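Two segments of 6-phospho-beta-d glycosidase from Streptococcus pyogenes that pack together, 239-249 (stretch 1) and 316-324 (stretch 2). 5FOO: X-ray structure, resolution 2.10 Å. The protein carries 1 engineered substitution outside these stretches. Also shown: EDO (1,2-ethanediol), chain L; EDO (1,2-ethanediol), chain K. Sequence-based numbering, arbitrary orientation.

Stretch 1 (239-249) AAAHFAELWNN
Stretch 2 (316-324) SWSPEWYYD

A helix face of alanines and two aromatics, Phe243 and Trp247, packs against an aromatic loop with a short 3-10 segment, a mostly apolar contact burying 434 Å² over both sides and pinned by a single cross-stretch hydrogen bond. Stretch 1 is helical from Ala239 to Asn249, with a wider pi-type turn at 246-249. Stretch 2 begins extended, with Trp317 at phi/psi -57/142 and Ser318 at -149/146, turns through a 3-10 segment begun by Pro319 (-61/-27), and is extended again at Tyr323 (-165/157). The two stretches run in opposite senses: the CA atoms of Ala240 and Tyr323 lie 4.9 Å apart, those of Trp247 and Pro319 7.0 Å.

The backbones come nearest at Ala240, where the CA lies 3.5 Å from Tyr322 O in a CA-H...O contact and the CB sits 3.8 Å from Tyr323 CB. One turn on, Ala244 CB lies over the face of the Tyr323 ring, a CH-pi contact 3.7 Å from the centroid and 14° off the normal.

Phe243 (chi1 t, chi2 85°) points toward the loop between these alanines in sequence. The edge of Tyr322 (chi1 m, chi2 -73°) meets its face, with ring centroids 4.7 Å apart and planes at 53°; Tyr323 CE2 approaches its edge, 4.1 Å from Phe243 CD2.

Trp247, also t (chi2 -101°), receives Pro319 on its five-membered ring: Pro319 CB stands 3.7 Å from that centroid, 16° off the normal. Its six-membered ring takes the edge of Trp317 (chi1 t, chi2 86°), centroids 5.3 Å apart, planes at 64°.

Tyr323 uses chi1 p and chi2 86°, laying its ring along the helix so that OH reaches Asn248 (chi1 m, chi2 -76°). Asn248 ND2 donates to Tyr323 OH at 3.1 Å, nearly linear at 176°, and to Ala244 O at 2.7 Å, so one amide ties the loop's phenol to the helix backbone.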

ATOM      1  N   ALA A 239      25.981   9.854  -1.546  1.00 27.96           N
ATOM      2  CA  ALA A 239      25.157  10.892  -2.108  1.00 28.71           C
ATOM      3  C   ALA A 239      24.042  10.225  -2.951  1.00 29.44           C
ATOM      4  O   ALA A 239      22.932  10.700  -2.970  1.00 34.00           O
ATOM      5  CB  ALA A 239      26.004  11.862  -2.929  1.00 30.24           C
ATOM      6  N   ALA A 240      24.335   9.121  -3.626  1.00 29.24           N
ATOM      7  CA  ALA A 240      23.292   8.334  -4.277  1.00 30.11           C
ATOM      8  C   ALA A 240      22.127   7.908  -3.324  1.00 31.56           C
ATOM      9  O   ALA A 240      20.941   8.083  -3.671  1.00 29.01           O
ATOM     10  CB  ALA A 240      23.869   7.083  -4.917  1.00 28.38           C
ATOM     11  N   ALA A 241      22.473   7.323  -2.176  1.00 31.34           N
ATOM     12  CA  ALA A 241      21.492   6.884  -1.135  1.00 31.32           C
ATOM     13  C   ALA A 241      20.709   8.048  -0.587  1.00 31.98           C
ATOM     14  O   ALA A 241      19.475   7.981  -0.448  1.00 32.79           O
ATOM     15  CB  ALA A 241      22.190   6.154   0.020  1.00 32.84           C
ATOM     16  N   HIS A 242      21.433   9.143  -0.380  1.00 32.33           N
ATOM     17  CA  HIS A 242      20.856  10.368   0.093  1.00 30.99           C
ATOM     18  C   HIS A 242      19.771  10.822  -0.858  1.00 32.91           C
ATOM     19  O   HIS A 242      18.647  11.131  -0.407  1.00 34.90           O
ATOM     20  CB  HIS A 242      21.904  11.482   0.262  1.00 33.09           C
ATOM     21  CG  HIS A 242      21.341  12.715   0.894  1.00 36.05           C
ATOM     22  ND1 HIS A 242      20.918  12.744   2.206  1.00 38.65           N
ATOM     23  CD2 HIS A 242      21.044  13.919   0.389  1.00 34.20           C
ATOM     24  CE1 HIS A 242      20.441  13.926   2.498  1.00 36.11           C
ATOM     25  NE2 HIS A 242      20.498  14.656   1.408  1.00 35.85           N
ATOM     26  N   PHE A 243      20.075  10.899  -2.154  1.00 29.02           N
ATOM     27  CA  PHE A 243      19.050  11.370  -3.063  1.00 27.08           C
ATOM     28  C   PHE A 243      17.940  10.334  -3.189  1.00 24.07           C
ATOM     29  O   PHE A 243      16.770  10.689  -3.222  1.00 26.96           O
ATOM     30  CB  PHE A 243      19.572  11.893  -4.440  1.00 27.82           C
ATOM     31  CG  PHE A 243      18.448  12.388  -5.316  1.00 27.34           C
ATOM     32  CD1 PHE A 243      17.962  13.686  -5.191  1.00 26.71           C
ATOM     33  CD2 PHE A 243      17.765  11.510  -6.133  1.00 26.50           C
ATOM     34  CE1 PHE A 243      16.854  14.081  -5.930  1.00 27.41           C
ATOM     35  CE2 PHE A 243      16.641  11.928  -6.888  1.00 28.66           C
ATOM     36  CZ  PHE A 243      16.195  13.192  -6.782  1.00 24.78           C
ATOM     37  N   ALA A 244      18.271   9.045  -3.210  1.00 25.16           N
ATOM     38  CA  ALA A 244      17.243   8.050  -3.324  1.00 25.05           C
ATOM     39  C   ALA A 244      16.233   8.104  -2.146  1.00 27.12           C
ATOM     40  O   ALA A 244      15.025   7.834  -2.333  1.00 26.56           O
ATOM     41  CB  ALA A 244      17.810   6.687  -3.446  1.00 25.21           C
ATOM     42  N   GLU A 245      16.726   8.496  -0.973  1.00 30.40           N
ATOM     43  CA  GLU A 245      15.839   8.671   0.206  1.00 31.54           C
ATOM     44  C   GLU A 245      15.016   9.889   0.034  1.00 29.31           C
ATOM     45  O   GLU A 245      13.814   9.828   0.254  1.00 27.21           O
ATOM     46  CB  GLU A 245      16.605   8.707   1.521  1.00 31.35           C
ATOM     47  CG  GLU A 245      17.365   7.391   1.680  1.00 38.85           C
ATOM     48  CD  GLU A 245      17.227   6.693   2.986  1.00 42.85           C
ATOM     49  OE1 GLU A 245      16.802   7.342   3.928  1.00 50.89           O
ATOM     50  OE2 GLU A 245      17.571   5.488   3.046  1.00 40.09           O
ATOM     51  N   LEU A 246      15.632  10.981  -0.412  1.00 28.14           N
ATOM     52  CA  LEU A 246      14.867  12.220  -0.594  1.00 30.47           C
ATOM     53  C   LEU A 246      13.607  12.038  -1.427  1.00 29.44           C
ATOM     54  O   LEU A 246      12.551  12.587  -1.074  1.00 29.43           O
ATOM     55  CB  LEU A 246      15.663  13.344  -1.248  1.00 31.41           C
ATOM     56  CG  LEU A 246      16.671  14.139  -0.465  1.00 36.30           C
ATOM     57  CD1 LEU A 246      17.354  15.086  -1.444  1.00 37.13           C
ATOM     58  CD2 LEU A 246      15.975  14.932   0.624  1.00 38.36           C
ATOM     59  N   TRP A 247      13.764  11.347  -2.565  1.00 28.23           N
ATOM     60  CA  TRP A 247      12.700  11.050  -3.485  1.00 28.39           C
ATOM     61  C   TRP A 247      11.782   9.930  -2.975  1.00 28.34           C
ATOM     62  O   TRP A 247      10.589  10.139  -2.871  1.00 28.97           O
ATOM     63  CB  TRP A 247      13.257  10.703  -4.907  1.00 27.11           C
ATOM     64  CG  TRP A 247      12.211  10.287  -5.864  1.00 23.60           C
ATOM     65  CD1 TRP A 247      11.935   8.999  -6.229  1.00 23.99           C
ATOM     66  CD2 TRP A 247      11.309  11.117  -6.624  1.00 24.26           C
ATOM     67  NE1 TRP A 247      10.902   8.968  -7.101  1.00 25.28           N
ATOM     68  CE2 TRP A 247      10.477  10.259  -7.343  1.00 24.94           C
ATOM     69  CE3 TRP A 247      11.093  12.493  -6.726  1.00 25.04           C
ATOM     70  CZ2 TRP A 247       9.496  10.718  -8.171  1.00 24.26           C
ATOM     71  CZ3 TRP A 247      10.123  12.942  -7.553  1.00 24.72           C
ATOM     72  CH2 TRP A 247       9.318  12.064  -8.262  1.00 24.39           C
ATOM     73  N   ASN A 248      12.321   8.746  -2.739  1.00 30.31           N
ATOM     74  CA  ASN A 248      11.476   7.569  -2.492  1.00 32.88           C
ATOM     75  C   ASN A 248      10.791   7.581  -1.111  1.00 29.26           C
ATOM     76  O   ASN A 248       9.771   6.940  -0.946  1.00 32.63           O
ATOM     77  CB  ASN A 248      12.230   6.235  -2.689  1.00 32.00           C
ATOM     78  CG  ASN A 248      12.693   6.048  -4.123  1.00 37.39           C
ATOM     79  OD1 ASN A 248      11.895   5.725  -5.006  1.00 36.73           O
ATOM     80  ND2 ASN A 248      13.972   6.346  -4.385  1.00 37.79           N
ATOM     81  N   ASN A 249      11.379   8.281  -0.149  1.00 27.29           N
ATOM     82  CA  ASN A 249      10.870   8.321   1.221  1.00 31.17           C
ATOM     83  C   ASN A 249      10.416   9.725   1.634  1.00 31.25           C
ATOM     84  O   ASN A 249       9.233   9.904   1.984  1.00 26.59           O
ATOM     85  CB  ASN A 249      11.888   7.740   2.197  1.00 30.70           C
ATOM     86  CG  ASN A 249      12.164   6.271   1.900  1.00 34.83           C
ATOM     87  OD1 ASN A 249      11.383   5.620   1.214  1.00 42.78           O
ATOM     88  ND2 ASN A 249      13.220   5.756   2.412  1.00 31.78           N
ATOM     89  N   SER A 316      13.762  11.706 -20.554  1.00 43.85           N
ATOM     90  CA  SER A 316      12.834  12.280 -19.596  1.00 37.72           C
ATOM     91  C   SER A 316      13.588  12.368 -18.242  1.00 33.11           C
ATOM     92  O   SER A 316      14.490  11.590 -18.002  1.00 36.14           O
ATOM     93  CB  SER A 316      11.664  11.322 -19.529  1.00 39.19           C
ATOM     94  OG  SER A 316      10.739  11.695 -18.560  1.00 49.47           O
ATOM     95  N   TRP A 317      13.231  13.286 -17.362  1.00 29.86           N
ATOM     96  CA  TRP A 317      13.704  13.269 -15.985  1.00 30.73           C
ATOM     97  C   TRP A 317      13.347  11.937 -15.284  1.00 33.10           C
ATOM     98  O   TRP A 317      12.321  11.327 -15.557  1.00 33.37           O
ATOM     99  CB  TRP A 317      13.191  14.481 -15.186  1.00 32.56           C
ATOM    100  CG  TRP A 317      13.885  14.634 -13.836  1.00 32.96           C
ATOM    101  CD1 TRP A 317      15.045  15.279 -13.589  1.00 32.18           C
ATOM    102  CD2 TRP A 317      13.457  14.088 -12.574  1.00 31.05           C
ATOM    103  NE1 TRP A 317      15.346  15.202 -12.238  1.00 31.94           N
ATOM    104  CE2 TRP A 317      14.402  14.451 -11.613  1.00 30.05           C
ATOM    105  CE3 TRP A 317      12.366  13.330 -12.168  1.00 32.77           C
ATOM    106  CZ2 TRP A 317      14.286  14.080 -10.267  1.00 29.66           C
ATOM    107  CZ3 TRP A 317      12.260  12.973 -10.787  1.00 29.77           C
ATOM    108  CH2 TRP A 317      13.203  13.345  -9.889  1.00 26.75           C
ATOM    109  N   SER A 318      14.282  11.467 -14.459  1.00 32.53           N
ATOM    110  CA  SER A 318      14.077  10.320 -13.605  1.00 35.96           C
ATOM    111  C   SER A 318      14.914  10.497 -12.324  1.00 35.37           C
ATOM    112  O   SER A 318      15.999  11.037 -12.380  1.00 29.88           O
ATOM    113  CB  SER A 318      14.497   9.013 -14.302  1.00 35.59           C
ATOM    114  OG  SER A 318      14.686   8.027 -13.324  1.00 36.56           O
ATOM    115  N   PRO A 319      14.416  10.016 -11.164  1.00 33.73           N
ATOM    116  CA  PRO A 319      15.228  10.025  -9.934  1.00 31.61           C
ATOM    117  C   PRO A 319      16.486   9.192 -10.072  1.00 31.87           C
ATOM    118  O   PRO A 319      17.514   9.493  -9.432  1.00 30.64           O
ATOM    119  CB  PRO A 319      14.254   9.444  -8.853  1.00 33.57           C
ATOM    120  CG  PRO A 319      13.204   8.699  -9.632  1.00 32.07           C
ATOM    121  CD  PRO A 319      13.069   9.466 -10.950  1.00 31.76           C
ATOM    122  N   GLU A 320      16.424   8.192 -10.953  1.00 32.11           N
ATOM    123  CA  GLU A 320      17.557   7.325 -11.294  1.00 32.22           C
ATOM    124  C   GLU A 320      18.689   7.949 -12.107  1.00 31.12           C
ATOM    125  O   GLU A 320      19.715   7.284 -12.375  1.00 33.23           O
ATOM    126  CB  GLU A 320      17.080   6.005 -11.944  1.00 34.48           C
ATOM    127  CG  GLU A 320      16.142   5.214 -11.027  1.00 41.49           C
ATOM    128  CD  GLU A 320      16.068   3.713 -11.310  1.00 42.75           C
ATOM    129  OE1 GLU A 320      16.453   3.259 -12.399  1.00 42.32           O
ATOM    130  OE2 GLU A 320      15.574   2.973 -10.434  1.00 49.57           O
ATOM    131  N   TRP A 321      18.563   9.219 -12.427  1.00 32.02           N
ATOM    132  CA  TRP A 321      19.712  10.014 -12.824  1.00 34.10           C
ATOM    133  C   TRP A 321      20.744  10.032 -11.721  1.00 38.55           C
ATOM    134  O   TRP A 321      21.875  10.241 -12.027  1.00 37.55           O
ATOM    135  CB  TRP A 321      19.368  11.500 -13.035  1.00 34.74           C
ATOM    136  CG  TRP A 321      18.550  11.904 -14.308  1.00 36.32           C
ATOM    137  CD1 TRP A 321      17.909  11.082 -15.172  1.00 32.03           C
ATOM    138  CD2 TRP A 321      18.313  13.250 -14.774  1.00 33.50           C
ATOM    139  NE1 TRP A 321      17.296  11.834 -16.166  1.00 35.17           N
ATOM    140  CE2 TRP A 321      17.544  13.162 -15.941  1.00 35.74           C
ATOM    141  CE3 TRP A 321      18.714  14.511 -14.325  1.00 37.42           C
ATOM    142  CZ2 TRP A 321      17.138  14.306 -16.671  1.00 37.00           C
ATOM    143  CZ3 TRP A 321      18.296  15.643 -15.025  1.00 38.94           C
ATOM    144  CH2 TRP A 321      17.503  15.530 -16.175  1.00 36.47           C
ATOM    145  N   TYR A 322      20.348   9.933 -10.440  1.00 33.87           N
ATOM    146  CA  TYR A 322      21.270  10.122  -9.336  1.00 29.79           C
ATOM    147  C   TYR A 322      21.670   8.829  -8.615  1.00 29.84           C
ATOM    148  O   TYR A 322      22.431   8.899  -7.648  1.00 31.05           O
ATOM    149  CB  TYR A 322      20.699  11.138  -8.333  1.00 34.60           C
ATOM    150  CG  TYR A 322      20.461  12.470  -8.965  1.00 34.73           C
ATOM    151  CD1 TYR A 322      21.512  13.283  -9.296  1.00 33.12           C
ATOM    152  CD2 TYR A 322      19.174  12.858  -9.361  1.00 35.73           C
ATOM    153  CE1 TYR A 322      21.307  14.489  -9.965  1.00 35.68           C
ATOM    154  CE2 TYR A 322      18.942  14.074  -9.997  1.00 33.62           C
ATOM    155  CZ  TYR A 322      20.016  14.889 -10.319  1.00 36.71           C
ATOM    156  OH  TYR A 322      19.821  16.119 -10.951  1.00 33.38           O
ATOM    157  N   TYR A 323      21.156   7.672  -9.038  1.00 28.57           N
ATOM    158  CA  TYR A 323      21.524   6.414  -8.397  1.00 29.65           C
ATOM    159  C   TYR A 323      21.099   5.265  -9.290  1.00 29.46           C
ATOM    160  O   TYR A 323      20.205   5.431 -10.050  1.00 28.48           O
ATOM    161  CB  TYR A 323      20.837   6.275  -6.993  1.00 28.63           C
ATOM    162  CG  TYR A 323      19.309   6.284  -7.012  1.00 28.46           C
ATOM    163  CD1 TYR A 323      18.590   5.111  -7.219  1.00 29.96           C
ATOM    164  CD2 TYR A 323      18.595   7.479  -6.891  1.00 32.50           C
ATOM    165  CE1 TYR A 323      17.169   5.101  -7.309  1.00 31.42           C
ATOM    166  CE2 TYR A 323      17.177   7.501  -6.972  1.00 34.34           C
ATOM    167  CZ  TYR A 323      16.477   6.305  -7.158  1.00 35.44           C
ATOM    168  OH  TYR A 323      15.127   6.320  -7.208  1.00 37.62           O
ATOM    169  N   ASP A 324      21.749   4.115  -9.123  1.00 30.43           N
ATOM    170  CA  ASP A 324      21.393   2.865  -9.713  1.00 31.71           C
ATOM    171  C   ASP A 324      21.068   1.885  -8.582  1.00 33.52           C
ATOM    172  O   ASP A 324      21.613   2.003  -7.487  1.00 29.54           O
ATOM    173  CB  ASP A 324      22.605   2.206 -10.458  1.00 35.06           C
ATOM    174  CG  ASP A 324      23.030   2.942 -11.737  1.00 39.14           C
ATOM    175  OD1 ASP A 324      22.433   3.961 -12.113  1.00 36.94           O
ATOM    176  OD2 ASP A 324      24.024   2.501 -12.340  1.00 40.33           O
TER
HETATM  177  C1  EDO L1469      19.582   2.747 -12.939  1.00 46.35           C
HETATM  178  O1  EDO L1469      19.949   1.792 -13.984  1.00 54.89           O
HETATM  179  C2  EDO L1469      19.810   4.203 -13.385  1.00 49.82           C
HETATM  180  O2  EDO L1469      20.403   5.152 -12.436  1.00 36.20           O
HETATM  181  C1  EDO K1468      21.782   7.114 -15.002  0.80 47.30           C
HETATM  182  O1  EDO K1468      22.422   8.381 -14.673  0.80 40.66           O
HETATM  183  C2  EDO K1468      20.506   7.350 -15.815  0.80 50.65           C
HETATM  184  O2  EDO K1468      19.576   6.306 -15.481  0.80 60.92           O